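Local coordinates for dihydroxyacetone kinase (Citrobacter freundii, PDB 1UN8), which phosphorylates dihydroxyacetone to dihydroxyacetone phosphate with ATP and a divalent metal ion, working as a homodimer in glycerol fermentation, at residues A[38-43]-A[92-97]; A[140-145]-A[223-228]; A[511-516]-A[529-534]. One frame throughout, in Å; residues are numbered along the deposited sequence.

Contact 1 of 3, residues A[38-43]-A[92-97]; sequences IRIVVR and LTAIQA
Ile40 packs against Thr93 and Ala94 in an apolar side-chain contact of helix on sheet, where strand 40-43 of a mixed sheet in the dihydroxyacetone-binding DhaK region meets helix 88-98. That helix belongs to a beta-alpha-beta crossover: it connects strand 76-80 to strand 104-109, which run parallel in the same sheet with strand 52-59 between them. Ile40 faces the helix, whereas Val41 lies against Val66 and Ile69 in loops. With CG1 set beside its backbone N (chi1 -50°) and the chain continuing nearly extended (chi2 -158°), the ethyl arm of Ile40 reaches the helix end-on, and its shorter branch CG2 lies 4.0 Å from Ala94 CB. The small alanine side chain lets the strand come close, with Ile40 CA and Ala94 CA 6.7 Å apart. Thr93 borders the same spot with carbon atoms, Ile40 CD1 lying 4.1 Å from Thr93 CG2, while the Thr93 hydroxyl is hydrogen-bonded to Asp89 O one turn back in the helix. Leu32 of the neighbouring strand touches both Ile40 and Thr93 and so extends the apolar layer. Elsewhere on the helix, Gln96 NE2 bonds to Ala344 O of the second subunit, placing this layer close to the dimer interface. The tightest point is methyl against methyl, Ile40 CD1 to Ala94 CB at 3.3 Å.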
loop_
_atom_site.group_PDB
_atom_site.type_symbol
_atom_site.label_atom_id
_atom_site.label_comp_id
_atom_site.label_asym_id
_atom_site.label_seq_id
_atom_site.Cartn_x
_atom_site.Cartn_y
_atom_site.Cartn_z
ATOM N N ILE A 38 -26.054 9.057 5.793
ATOM C CA ILE A 38 -25.830 7.808 6.504
ATOM C C ILE A 38 -25.125 6.896 5.520
ATOM O O ILE A 38 -25.627 6.657 4.420
ATOM C CB ILE A 38 -27.162 7.161 6.980
ATOM C CG1 ILE A 38 -27.655 7.886 8.234
ATOM C CG2 ILE A 38 -26.978 5.684 7.291
ATOM C CD1 ILE A 38 -29.033 8.545 8.078
ATOM N N ARG A 39 -23.960 6.391 5.913
ATOM C CA ARG A 39 -23.180 5.529 5.035
ATOM C C ARG A 39 -22.919 4.167 5.660
ATOM O O ARG A 39 -21.905 3.950 6.322
ATOM C CB ARG A 39 -21.873 6.245 4.664
ATOM C CG ARG A 39 -22.040 7.165 3.449
ATOM C CD ARG A 39 -21.031 8.293 3.399
ATOM N NE ARG A 39 -21.141 9.108 4.601
ATOM C CZ ARG A 39 -20.970 10.425 4.642
ATOM N NH1 ARG A 39 -20.680 11.109 3.543
ATOM N NH2 ARG A 39 -21.092 11.057 5.799
ATOM N N ILE A 40 -23.851 3.250 5.426
ATOM C CA ILE A 40 -23.770 1.904 5.962
ATOM C C ILE A 40 -23.601 0.832 4.899
ATOM O O ILE A 40 -24.303 0.822 3.886
ATOM C CB ILE A 40 -25.038 1.557 6.752
ATOM C CG1 ILE A 40 -25.342 2.674 7.754
ATOM C CG2 ILE A 40 -24.861 0.207 7.425
ATOM C CD1 ILE A 40 -26.216 2.225 8.938
ATOM N N VAL A 41 -22.661 -0.071 5.134
ATOM C CA VAL A 41 -22.429 -1.168 4.218
ATOM C C VAL A 41 -22.795 -2.389 5.012
ATOM O O VAL A 41 -22.420 -2.512 6.175
ATOM C CB VAL A 41 -20.969 -1.298 3.796
ATOM C CG1 VAL A 41 -20.768 -2.605 3.024
ATOM C CG2 VAL A 41 -20.584 -0.118 2.930
ATOM N N VAL A 42 -23.538 -3.289 4.391
ATOM C CA VAL A 42 -23.965 -4.490 5.079
ATOM C C VAL A 42 -23.763 -5.708 4.200
ATOM O O VAL A 42 -23.636 -5.584 2.987
ATOM C CB VAL A 42 -25.449 -4.392 5.468
ATOM C CG1 VAL A 42 -26.329 -4.688 4.262
ATOM C CG2 VAL A 42 -25.732 -5.338 6.605
ATOM N N ARG A 43 -23.731 -6.881 4.813
ATOM C CA ARG A 43 -23.545 -8.111 4.064
ATOM C C ARG A 43 -24.862 -8.613 3.494
ATOM O O ARG A 43 -25.923 -8.381 4.072
ATOM C CB ARG A 43 -22.925 -9.177 4.959
ATOM C CG ARG A 43 -23.639 -9.357 6.266
ATOM C CD ARG A 43 -22.835 -10.225 7.218
ATOM N NE ARG A 43 -22.761 -11.618 6.784
ATOM C CZ ARG A 43 -22.262 -12.607 7.522
ATOM N NH1 ARG A 43 -21.786 -12.352 8.740
ATOM N NH2 ARG A 43 -22.247 -13.851 7.051
ATOM N N LEU A 92 -27.731 3.758 14.706
ATOM C CA LEU A 92 -29.012 3.148 15.036
ATOM C C LEU A 92 -29.557 2.418 13.811
ATOM O O LEU A 92 -29.911 1.235 13.880
ATOM C CB LEU A 92 -30.008 4.219 15.491
ATOM C CG LEU A 92 -31.369 3.697 15.966
ATOM C CD1 LEU A 92 -31.164 2.607 17.014
ATOM C CD2 LEU A 92 -32.197 4.853 16.532
ATOM N N THR A 93 -29.609 3.133 12.688
ATOM C CA THR A 93 -30.099 2.581 11.440
ATOM C C THR A 93 -29.483 1.228 11.136
ATOM O O THR A 93 -30.169 0.319 10.665
ATOM C CB THR A 93 -29.804 3.531 10.284
ATOM O OG1 THR A 93 -30.482 4.769 10.515
ATOM C CG2 THR A 93 -30.263 2.938 8.969
ATOM N N ALA A 94 -28.191 1.083 11.396
ATOM C CA ALA A 94 -27.524 -0.192 11.142
ATOM C C ALA A 94 -28.020 -1.281 12.093
ATOM O O ALA A 94 -28.240 -2.416 11.689
ATOM C CB ALA A 94 -26.018 -0.025 11.285
ATOM N N ILE A 95 -28.180 -0.924 13.360
ATOM C CA ILE A 95 -28.634 -1.866 14.379
ATOM C C ILE A 95 -29.995 -2.437 13.977
ATOM O O ILE A 95 -30.170 -3.654 13.888
ATOM C CB ILE A 95 -28.749 -1.164 15.777
ATOM C CG1 ILE A 95 -27.376 -1.087 16.459
ATOM C CG2 ILE A 95 -29.710 -1.944 16.676
ATOM C CD1 ILE A 95 -26.261 -0.623 15.553
ATOM N N GLN A 96 -30.949 -1.544 13.730
ATOM C CA GLN A 96 -32.297 -1.928 13.335
ATOM C C GLN A 96 -32.319 -2.698 12.021
ATOM O O GLN A 96 -33.190 -3.542 11.800
ATOM C CB GLN A 96 -33.164 -0.690 13.153
ATOM C CG GLN A 96 -33.327 0.154 14.382
ATOM C CD GLN A 96 -34.669 0.848 14.386
ATOM O OE1 GLN A 96 -35.703 0.213 14.617
ATOM N NE2 GLN A 96 -34.667 2.149 14.109
ATOM N N ALA A 97 -31.366 -2.404 11.151
ATOM C CA ALA A 97 -31.326 -3.039 9.852
ATOM C C ALA A 97 -30.830 -4.473 9.807
ATOM O O ALA A 97 -31.230 -5.236 8.931
ATOM C CB ALA A 97 -30.501 -2.195 8.915
#

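Contact 2 of 3, residues A[140-145]-A[223-228]; sequences DISLPD and PGASVI
Leu143 lays one branch against Ala225, where the loop after strand 132-137 meets the residues just before strand 226-228, which is at the edge of its sheet within the chain, in the DhaK region. The close part is small. Leu143 CD2 is 3.2 Å from Ala225 CB, so this methyl sits alongside the alanine. With CG placed beside the backbone N (chi1 -57°) and CD1 continuing the extended chain, CD2 is the branch that turns to Ala225. Ser142, which closes the turn ahead of Leu143, adds its methylene, with Ser142 CB 4.0 Å from Ala225 CB.

That turn is held from within. Asp140 forms an Asx turn: Ser142 N donates to Asp140 OD1 at 3.0 Å, reaching that oxygen from above the carboxylate plane. Ser142 OG donates to Asp140 OD2 at 2.7 Å, on the syn side and 20° out of the plane. Two bonds to one residue hold the carboxylate across the turn and fix the rotation of the serine.

Away from this patch the contact is loose. Leu143 CD2 comes no nearer than 4.3 Å to Gly224 O, and Leu143 and Ala225 are themselves only partly buried, at the margin of the contact. His220, the active-site histidine that forms the covalent hemiaminal intermediate, is about 11 Å from Gly224, so the contact lies near the catalytic residue, a few positions along the chain, but not at it.

Ala225 and Ser226 form a classic beta bulge opposite Leu215 of strand 213-215. On the loop's side of the contact, Ser142 rests on Leu189 of strand 186-192, and Ile141 reaches that strand and Leu244 of helix 233-247.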
loop_
_atom_site.group_PDB
_atom_site.type_symbol
_atom_site.label_atom_id
_atom_site.label_comp_id
_atom_site.label_asym_id
_atom_site.label_seq_id
_atom_site.Cartn_x
_atom_site.Cartn_y
_atom_site.Cartn_z
ATOM N N ASP A 140 -3.713 0.104 21.806
ATOM C CA ASP A 140 -2.454 0.844 21.730
ATOM C C ASP A 140 -1.711 0.856 23.071
ATOM O O ASP A 140 -2.318 1.073 24.118
ATOM C CB ASP A 140 -2.738 2.275 21.258
ATOM C CG ASP A 140 -1.479 3.120 21.121
ATOM O OD1 ASP A 140 -0.393 2.554 20.885
ATOM O OD2 ASP A 140 -1.588 4.361 21.236
ATOM N N ILE A 141 -0.403 0.603 23.039
ATOM C CA ILE A 141 0.399 0.604 24.261
ATOM C C ILE A 141 1.435 1.725 24.270
ATOM O O ILE A 141 2.274 1.798 25.174
ATOM C CB ILE A 141 1.166 -0.728 24.452
ATOM C CG1 ILE A 141 2.286 -0.840 23.407
ATOM C CG2 ILE A 141 0.198 -1.904 24.393
ATOM C CD1 ILE A 141 2.956 -2.207 23.385
ATOM N N SER A 142 1.385 2.591 23.268
ATOM C CA SER A 142 2.341 3.681 23.170
ATOM C C SER A 142 2.298 4.713 24.298
ATOM O O SER A 142 3.311 5.333 24.610
ATOM C CB SER A 142 2.169 4.409 21.840
ATOM O OG SER A 142 0.956 5.136 21.812
ATOM N N LEU A 143 1.129 4.894 24.904
ATOM C CA LEU A 143 0.951 5.889 25.961
ATOM C C LEU A 143 0.539 5.295 27.306
ATOM O O LEU A 143 -0.628 5.340 27.684
ATOM C CB LEU A 143 -0.088 6.910 25.502
ATOM C CG LEU A 143 0.314 7.574 24.181
ATOM C CD1 LEU A 143 -0.849 8.357 23.572
ATOM C CD2 LEU A 143 1.511 8.479 24.445
ATOM N N PRO A 144 1.495 4.745 28.057
ATOM C CA PRO A 144 1.178 4.152 29.358
ATOM C C PRO A 144 0.378 5.064 30.282
ATOM O O PRO A 144 -0.532 4.608 30.972
ATOM C CB PRO A 144 2.553 3.829 29.927
ATOM C CG PRO A 144 3.369 3.576 28.705
ATOM C CD PRO A 144 2.938 4.674 27.783
ATOM N N ASP A 145 0.715 6.353 30.289
ATOM C CA ASP A 145 0.034 7.312 31.158
ATOM C C ASP A 145 -1.347 7.703 30.673
ATOM O O ASP A 145 -2.015 8.535 31.287
ATOM C CB ASP A 145 0.868 8.587 31.325
ATOM C CG ASP A 145 2.262 8.309 31.851
ATOM O OD1 ASP A 145 2.413 7.388 32.688
ATOM O OD2 ASP A 145 3.206 9.021 31.432
ATOM N N PRO A 223 -0.743 13.097 17.938
ATOM C CA PRO A 223 0.632 13.108 18.445
ATOM C C PRO A 223 0.963 11.753 19.039
ATOM O O PRO A 223 0.122 11.146 19.704
ATOM C CB PRO A 223 0.596 14.193 19.522
ATOM C CG PRO A 223 -0.429 15.128 19.004
ATOM C CD PRO A 223 -1.515 14.213 18.508
ATOM N N GLY A 224 2.185 11.289 18.809
ATOM C CA GLY A 224 2.596 10.009 19.342
ATOM C C GLY A 224 3.158 10.101 20.753
ATOM O O GLY A 224 2.999 11.118 21.439
ATOM N N ALA A 225 3.829 9.038 21.186
ATOM C CA ALA A 225 4.399 8.998 22.528
ATOM C C ALA A 225 5.845 9.497 22.604
ATOM O O ALA A 225 6.295 9.908 23.672
ATOM C CB ALA A 225 4.315 7.575 23.089
ATOM N N SER A 226 6.565 9.475 21.484
ATOM C CA SER A 226 7.954 9.905 21.486
ATOM C C SER A 226 8.519 9.985 20.080
ATOM O O SER A 226 7.818 9.683 19.115
ATOM C CB SER A 226 8.774 8.922 22.320
ATOM O OG SER A 226 10.155 9.201 22.233
ATOM N N VAL A 227 9.783 10.396 19.970
ATOM C CA VAL A 227 10.469 10.508 18.680
ATOM C C VAL A 227 11.763 9.714 18.731
ATOM O O VAL A 227 12.564 9.936 19.631
ATOM C CB VAL A 227 10.824 11.976 18.355
ATOM C CG1 VAL A 227 11.645 12.034 17.082
ATOM C CG2 VAL A 227 9.557 12.805 18.200
ATOM N N ILE A 228 11.966 8.788 17.790
ATOM C CA ILE A 228 13.195 7.985 17.746
ATOM C C ILE A 228 14.197 8.734 16.867
ATOM O O ILE A 228 13.849 9.168 15.768
ATOM C CB ILE A 228 12.968 6.568 17.105
ATOM C CG1 ILE A 228 11.974 5.702 17.890
ATOM C CG2 ILE A 228 14.265 5.825 17.081
ATOM C CD1 ILE A 228 11.077 6.455 18.810
#

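Contact 3 of 3, residues A[511-516]-A[529-534]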
loop_
_atom_site.group_PDB
_atom_site.type_symbol
_atom_site.label_atom_id
_atom_site.label_comp_id
_atom_site.label_asym_id
_atom_site.label_seq_id
_atom_site.Cartn_x
_atom_site.Cartn_y
_atom_site.Cartn_z
ATOM N N LEU A 511 25.687 14.537 -39.624
ATOM C CA LEU A 511 24.538 15.327 -40.025
ATOM C C LEU A 511 23.438 15.335 -38.973
ATOM O O LEU A 511 23.052 16.391 -38.478
ATOM C CB LEU A 511 23.991 14.811 -41.361
ATOM C CG LEU A 511 24.962 14.909 -42.544
ATOM C CD1 LEU A 511 24.272 14.413 -43.793
ATOM C CD2 LEU A 511 25.426 16.338 -42.734
ATOM N N SER A 512 22.946 14.151 -38.620
ATOM C CA SER A 512 21.869 14.024 -37.643
ATOM C C SER A 512 22.248 14.392 -36.212
ATOM O O SER A 512 21.482 14.143 -35.280
ATOM C CB SER A 512 21.303 12.602 -37.683
ATOM O OG SER A 512 22.348 11.645 -37.715
ATOM N N SER A 513 23.419 14.992 -36.035
ATOM C CA SER A 513 23.862 15.390 -34.703
ATOM C C SER A 513 23.045 16.559 -34.170
ATOM O O SER A 513 23.130 17.672 -34.693
ATOM C CB SER A 513 25.340 15.783 -34.719
ATOM O OG SER A 513 25.734 16.293 -33.457
ATOM N N LYS A 514 22.259 16.303 -33.128
ATOM C CA LYS A 514 21.433 17.343 -32.518
ATOM C C LYS A 514 22.309 18.392 -31.839
ATOM O O LYS A 514 22.210 19.585 -32.136
ATOM C CB LYS A 514 20.482 16.740 -31.479
ATOM C CG LYS A 514 19.487 15.723 -32.028
ATOM C CD LYS A 514 18.463 15.328 -30.961
ATOM C CE LYS A 514 19.134 14.749 -29.715
ATOM N NZ LYS A 514 18.149 14.448 -28.639
ATOM N N ALA A 515 23.161 17.940 -30.923
ATOM C CA ALA A 515 24.060 18.831 -30.199
ATOM C C ALA A 515 24.820 19.716 -31.180
ATOM O O ALA A 515 25.692 19.241 -31.911
ATOM C CB ALA A 515 25.041 18.016 -29.361
ATOM N N ASN A 516 24.474 21.002 -31.189
ATOM C CA ASN A 516 25.101 21.983 -32.076
ATOM C C ASN A 516 24.424 23.347 -31.883
ATOM O O ASN A 516 24.525 24.231 -32.739
ATOM C CB ASN A 516 24.970 21.525 -33.540
ATOM C CG ASN A 516 25.878 22.302 -34.488
ATOM O OD1 ASN A 516 27.092 22.384 -34.281
ATOM N ND2 ASN A 516 25.291 22.864 -35.543
ATOM N N LEU A 529 32.782 17.760 -38.570
ATOM C CA LEU A 529 33.505 16.536 -38.224
ATOM C C LEU A 529 33.625 16.365 -36.710
ATOM O O LEU A 529 34.053 15.312 -36.225
ATOM C CB LEU A 529 34.901 16.531 -38.858
ATOM C CG LEU A 529 34.995 16.427 -40.385
ATOM C CD1 LEU A 529 36.466 16.435 -40.792
ATOM C CD2 LEU A 529 34.302 15.153 -40.877
ATOM N N GLY A 530 33.247 17.405 -35.970
ATOM C CA GLY A 530 33.300 17.349 -34.518
ATOM C C GLY A 530 32.000 16.817 -33.938
ATOM O O GLY A 530 31.865 16.659 -32.723
ATOM N N ASN A 531 31.036 16.550 -34.816
ATOM C CA ASN A 531 29.737 16.023 -34.417
ATOM C C ASN A 531 29.647 14.543 -34.780
ATOM O O ASN A 531 28.554 13.964 -34.782
ATOM C CB ASN A 531 28.602 16.764 -35.138
ATOM C CG ASN A 531 28.432 18.198 -34.664
ATOM O OD1 ASN A 531 28.352 18.469 -33.459
ATOM N ND2 ASN A 531 28.355 19.127 -35.616
ATOM N N MET A 532 30.787 13.935 -35.100
ATOM C CA MET A 532 30.799 12.528 -35.482
ATOM C C MET A 532 30.728 11.628 -34.263
ATOM O O MET A 532 31.393 11.885 -33.251
ATOM C CB MET A 532 32.056 12.189 -36.289
ATOM C CG MET A 532 32.010 10.803 -36.928
ATOM S SD MET A 532 33.385 10.483 -38.046
ATOM C CE MET A 532 32.710 11.027 -39.601
ATOM N N ASP A 533 29.911 10.583 -34.353
ATOM C CA ASP A 533 29.793 9.641 -33.250
ATOM C C ASP A 533 31.103 8.864 -33.136
ATOM O O ASP A 533 31.628 8.369 -34.131
ATOM C CB ASP A 533 28.648 8.670 -33.498
ATOM C CG ASP A 533 28.619 7.549 -32.482
ATOM O OD1 ASP A 533 28.469 7.850 -31.279
ATOM O OD2 ASP A 533 28.755 6.372 -32.886
ATOM N N PRO A 534 31.655 8.754 -31.921
ATOM C CA PRO A 534 32.915 8.028 -31.709
ATOM C C PRO A 534 32.843 6.570 -32.173
ATOM O O PRO A 534 33.764 6.065 -32.826
ATOM C CB PRO A 534 33.123 8.139 -30.202
ATOM C CG PRO A 534 32.436 9.422 -29.866
ATOM C CD PRO A 534 31.165 9.324 -30.658
#
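Ser513 OG makes a weak hydrogen bond, 3.3 Å long, to Ala515 O within its own loop and at the same time lies 3.4 Å from Asn531 CB across the contact. This is a surface meeting between two parts of the connection from helix 495-511 to helix 534-547, in the ATP-binding DhaL region built as an eight-helix barrel. Residues 518-525 of that connection are not modelled, so the two segments meet at the base of a probably mobile loop.

Asn531 is the centre of the contact. Its CB approaches Ser513 CB to 3.4 Å, a side-by-side meeting of the two methylenes. Ser513 holds its hydroxyl anti to the backbone N (chi1 174°), which swings OG past Asn531 CB and near the amide, with Ser513 OG 3.5 Å from Asn531 CG. The amide of Asn531 extends on towards the carbonyl of Ala515 and the side chain of Asn516. The two asparagine side chains cross at about a right angle, their amide planes 88° apart, so they meet without stacking. Asn516 is exposed at this outer end.

Arg475 touches Ser512 and Ser513 and makes a weak hydrogen bond to Asn531 O. Two residues beyond Asn531 the ATP site begins, with Asp533 and Pro534. Asp533 is the N-cap of helix 534-547, its OD2 accepting from Ala536 N. The backbone N of Asp533 is hydrogen-bonded to Thr509 OG1 of helix 495-511.

The contact thus rests on close carbon contacts of Ser513 with Asn531 and on neighbouring amides rather than on a clear bond between the segments, consistent with a surface loop next to unmodelled residues.

How the contacts relate
Followed from the N terminus, the three contacts come in series; none nests in or crosses another. Contact 1 closes a loop of 48 residues, bringing a crossover helix back onto a strand of the first sheet. Contact 2 closes 77 residues and joins the loop leaving that sheet's edge strand, 132-137, to the edge of the second sheet, near the active-site histidine. These two share the DhaK region, with centres 34 Å apart and no touch. Contact 3 closes only 12 residues, between the last two helices of the DhaL region, on the other side of the chain's centre and with its centre about 71 Å from that of contact 1.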